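Local coordinates for protein deoxyhypusine synthase, putative (Entamoeba histolytica, PDB 7L9R) that probably acts as a deoxyhypusine synthase, an NAD-dependent transferase that moves the aminobutyl group of spermidine onto a lysine of the eIF5A precursor, at residues M64-P69 and K85-I89; N59-K63 and S321-K325. All coordinates share one frame; numbering follows the deposited sequence.

Interaction 1: residues M64-P69 and K85-I89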
loop_
_atom_site.group_PDB
_atom_site.type_symbol
_atom_site.label_atom_id
_atom_site.label_comp_id
_atom_site.label_asym_id
_atom_site.label_seq_id
_atom_site.Cartn_x
_atom_site.Cartn_y
_atom_site.Cartn_z
ATOM N N MET B 64 1.932 10.028 -29.227
ATOM C CA MET B 64 3.065 9.209 -29.655
ATOM C C MET B 64 2.870 8.731 -31.087
ATOM O O MET B 64 3.787 8.805 -31.912
ATOM C CB MET B 64 3.255 8.000 -28.734
ATOM C CG MET B 64 3.470 8.280 -27.262
ATOM S SD MET B 64 3.650 6.711 -26.366
ATOM C CE MET B 64 3.596 7.251 -24.660
ATOM N N LEU B 65 1.672 8.231 -31.393
ATOM C CA LEU B 65 1.420 7.621 -32.693
ATOM C C LEU B 65 1.396 8.648 -33.818
ATOM O O LEU B 65 1.816 8.340 -34.938
ATOM C CB LEU B 65 0.101 6.846 -32.652
ATOM C CG LEU B 65 0.047 5.699 -31.638
ATOM C CD1 LEU B 65 -1.371 5.194 -31.449
ATOM C CD2 LEU B 65 0.961 4.564 -32.068
ATOM N N THR B 66 0.926 9.868 -33.546
ATOM C CA THR B 66 0.738 10.880 -34.583
ATOM C C THR B 66 1.860 11.905 -34.654
ATOM O O THR B 66 1.804 12.794 -35.510
ATOM C CB THR B 66 -0.588 11.622 -34.374
ATOM O OG1 THR B 66 -0.539 12.351 -33.141
ATOM C CG2 THR B 66 -1.749 10.649 -34.331
ATOM N N TRP B 67 2.862 11.824 -33.780
ATOM C CA TRP B 67 3.891 12.856 -33.742
ATOM C C TRP B 67 4.636 12.943 -35.072
ATOM O O TRP B 67 4.999 11.927 -35.670
ATOM C CB TRP B 67 4.888 12.589 -32.615
ATOM C CG TRP B 67 5.953 13.651 -32.527
ATOM C CD1 TRP B 67 5.918 14.776 -31.760
ATOM C CD2 TRP B 67 7.191 13.701 -33.254
ATOM N NE1 TRP B 67 7.058 15.517 -31.950
ATOM C CE2 TRP B 67 7.856 14.880 -32.862
ATOM C CE3 TRP B 67 7.803 12.860 -34.189
ATOM C CZ2 TRP B 67 9.103 15.241 -33.373
ATOM C CZ3 TRP B 67 9.042 13.221 -34.695
ATOM C CH2 TRP B 67 9.677 14.401 -34.287
ATOM N N GLN B 68 4.889 14.172 -35.511
ATOM C CA GLN B 68 5.642 14.469 -36.720
ATOM C C GLN B 68 6.610 15.602 -36.423
ATOM O O GLN B 68 6.330 16.449 -35.565
ATOM C CB GLN B 68 4.732 14.884 -37.884
ATOM C CG GLN B 68 3.777 13.820 -38.388
ATOM C CD GLN B 68 2.960 14.314 -39.576
ATOM O OE1 GLN B 68 3.432 15.133 -40.368
ATOM N NE2 GLN B 68 1.734 13.822 -39.701
ATOM N N PRO B 69 7.748 15.654 -37.118
ATOM C CA PRO B 69 8.670 16.774 -36.907
ATOM C C PRO B 69 8.045 18.073 -37.380
ATOM O O PRO B 69 7.324 18.110 -38.381
ATOM C CB PRO B 69 9.892 16.405 -37.757
ATOM C CG PRO B 69 9.747 14.955 -38.061
ATOM C CD PRO B 69 8.274 14.687 -38.095
ATOM N N LYS B 85 11.572 9.561 -39.069
ATOM C CA LYS B 85 11.309 10.784 -38.314
ATOM C C LYS B 85 9.942 10.665 -37.650
ATOM O O LYS B 85 8.939 11.228 -38.091
ATOM C CB LYS B 85 11.412 12.000 -39.222
ATOM C CG LYS B 85 12.766 12.136 -39.903
ATOM C CD LYS B 85 13.893 12.001 -38.900
ATOM C CE LYS B 85 15.245 12.348 -39.511
ATOM N NZ LYS B 85 15.618 11.453 -40.642
ATOM N N ARG B 86 9.916 9.904 -36.558
ATOM C CA ARG B 86 8.699 9.673 -35.793
ATOM C C ARG B 86 9.087 9.326 -34.360
ATOM O O ARG B 86 10.267 9.302 -33.999
ATOM C CB ARG B 86 7.854 8.562 -36.415
ATOM C CG ARG B 86 8.511 7.199 -36.343
ATOM C CD ARG B 86 7.619 6.145 -36.950
ATOM N NE ARG B 86 8.128 4.804 -36.705
ATOM C CZ ARG B 86 7.450 3.692 -36.956
ATOM N NH1 ARG B 86 6.230 3.730 -37.468
ATOM N NH2 ARG B 86 8.005 2.516 -36.675
ATOM N N CYS B 87 8.076 9.050 -33.545
ATOM C CA CYS B 87 8.276 8.707 -32.145
ATOM C C CYS B 87 8.559 7.214 -32.027
ATOM O O CYS B 87 7.778 6.392 -32.514
ATOM C CB CYS B 87 7.046 9.093 -31.325
ATOM S SG CYS B 87 7.205 8.793 -29.551
ATOM N N THR B 88 9.681 6.869 -31.396
ATOM C CA THR B 88 9.964 5.485 -31.033
ATOM C C THR B 88 9.165 5.141 -29.781
ATOM O O THR B 88 9.083 5.950 -28.853
ATOM C CB THR B 88 11.463 5.280 -30.791
ATOM O OG1 THR B 88 12.202 5.624 -31.971
ATOM C CG2 THR B 88 11.750 3.829 -30.447
ATOM N N ILE B 89 8.535 3.970 -29.771
ATOM C CA ILE B 89 7.595 3.603 -28.717
ATOM C C ILE B 89 8.084 2.345 -28.009
ATOM O O ILE B 89 8.289 1.305 -28.646
ATOM C CB ILE B 89 6.173 3.407 -29.270
ATOM C CG1 ILE B 89 5.710 4.689 -29.969
ATOM C CG2 ILE B 89 5.221 3.009 -28.156
ATOM C CD1 ILE B 89 4.285 4.652 -30.447
HETATM O O HOH W 1 5.240 9.623 -34.206
#

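Interaction 2: residues N59-K63 and S321-K325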
loop_
_atom_site.group_PDB
_atom_site.type_symbol
_atom_site.label_atom_id
_atom_site.label_comp_id
_atom_site.label_asym_id
_atom_site.label_seq_id
_atom_site.Cartn_x
_atom_site.Cartn_y
_atom_site.Cartn_z
ATOM N N ASN B 59 -4.868 10.486 -24.499
ATOM C CA ASN B 59 -4.370 11.607 -25.290
ATOM C C ASN B 59 -2.870 11.490 -25.542
ATOM O O ASN B 59 -2.401 11.734 -26.660
ATOM C CB ASN B 59 -4.700 12.930 -24.598
ATOM C CG ASN B 59 -6.197 13.186 -24.511
ATOM O OD1 ASN B 59 -6.979 12.666 -25.313
ATOM N ND2 ASN B 59 -6.603 14.009 -23.548
ATOM N N ILE B 60 -2.106 11.089 -24.522
ATOM C CA ILE B 60 -0.652 11.049 -24.650
ATOM C C ILE B 60 -0.220 9.944 -25.611
ATOM O O ILE B 60 0.708 10.130 -26.408
ATOM C CB ILE B 60 -0.002 10.892 -23.261
ATOM C CG1 ILE B 60 -0.159 12.184 -22.454
ATOM C CG2 ILE B 60 1.476 10.526 -23.378
ATOM C CD1 ILE B 60 0.192 12.037 -20.986
ATOM N N ILE B 61 -0.882 8.784 -25.559
ATOM C CA ILE B 61 -0.509 7.686 -26.449
ATOM C C ILE B 61 -0.805 8.051 -27.899
ATOM O O ILE B 61 0.015 7.804 -28.791
ATOM C CB ILE B 61 -1.212 6.381 -26.026
ATOM C CG1 ILE B 61 -0.589 5.843 -24.736
ATOM C CG2 ILE B 61 -1.100 5.322 -27.117
ATOM C CD1 ILE B 61 -1.329 4.661 -24.136
ATOM N N ASN B 62 -1.959 8.676 -28.157
ATOM C CA ASN B 62 -2.254 9.123 -29.518
ATOM C C ASN B 62 -1.242 10.149 -30.006
ATOM O O ASN B 62 -0.938 10.199 -31.204
ATOM C CB ASN B 62 -3.668 9.697 -29.596
ATOM C CG ASN B 62 -4.730 8.624 -29.613
ATOM O OD1 ASN B 62 -4.534 7.548 -30.178
ATOM N ND2 ASN B 62 -5.856 8.901 -28.973
ATOM N N LYS B 63 -0.704 10.970 -29.099
ATOM C CA LYS B 63 0.356 11.893 -29.493
ATOM C C LYS B 63 1.624 11.145 -29.898
ATOM O O LYS B 63 2.330 11.572 -30.819
ATOM C CB LYS B 63 0.645 12.878 -28.361
ATOM C CG LYS B 63 -0.471 13.881 -28.109
ATOM C CD LYS B 63 -0.051 14.916 -27.080
ATOM C CE LYS B 63 -1.209 15.818 -26.691
ATOM N NZ LYS B 63 -0.745 16.989 -25.892
ATOM N N SER B 321 8.696 17.068 -20.867
ATOM C CA SER B 321 8.050 15.762 -20.921
ATOM C C SER B 321 6.559 15.857 -20.607
ATOM O O SER B 321 6.128 16.640 -19.756
ATOM C CB SER B 321 8.725 14.802 -19.938
ATOM O OG SER B 321 8.025 13.566 -19.864
ATOM N N GLU B 322 5.769 15.053 -21.320
ATOM C CA GLU B 322 4.329 14.930 -21.109
ATOM C C GLU B 322 4.039 13.518 -20.610
ATOM O O GLU B 322 4.140 12.549 -21.373
ATOM C CB GLU B 322 3.561 15.227 -22.395
ATOM C CG GLU B 322 2.198 15.842 -22.167
ATOM C CD GLU B 322 1.491 16.162 -23.464
ATOM O OE1 GLU B 322 2.134 16.770 -24.347
ATOM O OE2 GLU B 322 0.298 15.808 -23.600
ATOM N N ASN B 323 3.673 13.399 -19.337
ATOM C CA ASN B 323 3.510 12.090 -18.730
ATOM C C ASN B 323 2.303 12.079 -17.807
ATOM O O ASN B 323 1.772 13.123 -17.422
ATOM C CB ASN B 323 4.770 11.665 -17.963
ATOM C CG ASN B 323 5.203 12.689 -16.941
ATOM O OD1 ASN B 323 4.687 12.721 -15.823
ATOM N ND2 ASN B 323 6.157 13.539 -17.316
ATOM N N VAL B 324 1.865 10.869 -17.469
ATOM C CA VAL B 324 0.749 10.668 -16.553
ATOM C C VAL B 324 0.948 9.331 -15.858
ATOM O O VAL B 324 1.459 8.374 -16.449
ATOM C CB VAL B 324 -0.614 10.727 -17.284
ATOM C CG1 VAL B 324 -0.711 9.633 -18.336
ATOM C CG2 VAL B 324 -1.770 10.628 -16.291
ATOM N N LYS B 325 0.571 9.277 -14.586
ATOM C CA LYS B 325 0.506 8.037 -13.831
ATOM C C LYS B 325 -0.958 7.681 -13.636
ATOM O O LYS B 325 -1.746 8.514 -13.175
ATOM C CB LYS B 325 1.215 8.167 -12.478
#

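Interaction 1: residues M64-P69 and K85-I89
M64, L65 and I89 form a buried, mostly apolar contact where the C-terminal end of helix 51-66 packs on strand 87-93, a central strand of the parallel sheet. One water bridges the two backbones. CD1 of I89 is the shared tip. It lies 3.7 Å from L65 CD2 and 3.9 Å from M64 CB, and the L65 and I89 side chains cross at about a right angle. CB of C87 sits 3.3 Å from M64 O. Past the helix end, the W67 side chain leaves the backbone toward K85-I89. With CG anti to the backbone N (chi1 -179°), the CE3/CZ3 edge of the ring is brought against R86, and CE3 lies 3.7 Å from R86 CA. P69 CG packs 3.6 Å from K85 CB. The K85 chain bends, and NZ bonds the carbonyls of R83 and D81.

The water donates to M64 O at 2.8 Å and to W67 O at 2.7 Å, and accepts from C87 N at 3.0 Å. Three backbone groups thus share one molecule. It gives M64 O a partner at the helix end and C87 N another, so solvent links the two segments where their backbones do not bond directly.

Interaction 2: residues N59-K63 and S321-K325
E322 OE2 receives the ammonium of K63 at 2.8 Å from NZ, in a salt bridge that joins a helix to an outer strand. The oxygen uses its syn lone pair, on the side of OE1. NZ also makes a weak bond to E322 OE1 at 3.3 Å, so the amine faces both oxygens unequally. The two side chains cross at about a right angle. K63 is extended beyond CG, and its CE passes 3.4 Å from E322 OE2, which brings methylene as well as charge against the carboxylate. E322 is extended beyond CG too, and it also touches R56 of the same helix.

The segments belong to helix 51-66 and strand 322-327. The strand is the outermost on its side of the six-stranded parallel sheet within this chain. The strand order is that of a Rossmann-like α/β fold, with helix 51-66 packed against the sheet. The axes of the two short segments approach to 9.3 Å, at 141° between their N-to-C directions.

Beside the ion pair the contact becomes apolar. I60 points toward the strand and places CD1 3.7 Å from V324 CG1. Its CG1 lies 3.8 Å from E322 OE2, so the aliphatic chain borders the carboxylate. I60 also rests on F289 and V291 of the adjacent strand. On the strand itself, N323 ND2 donates to S321 OG at 3.2 Å, with the hydroxyl close to the amide plane and an N-H...O angle of 160°.

Overall arrangement
Interaction 2 uses N59-K63 of helix 51-66, and interaction 1 uses its last turn, M64-T66, and the loop that follows. Their centres lie 12 Å apart. The segments N59-K63 and M64-P69 adjoin in sequence. Each contact ties the helix to a different strand of one parallel sheet: K85-I89 enters central strand 87-93, and S321-K325 enters outer strand 322-327. Strands 262-268 and 289-294 lie between these two. F289 is a common neighbour, touched by M64, W67 and C87 in interaction 1 and by I60 in interaction 2. Along the chain, interaction 1 is nested in the long loop closed by interaction 2. Both centres lie about 17 Å from the chain centre, on the same side.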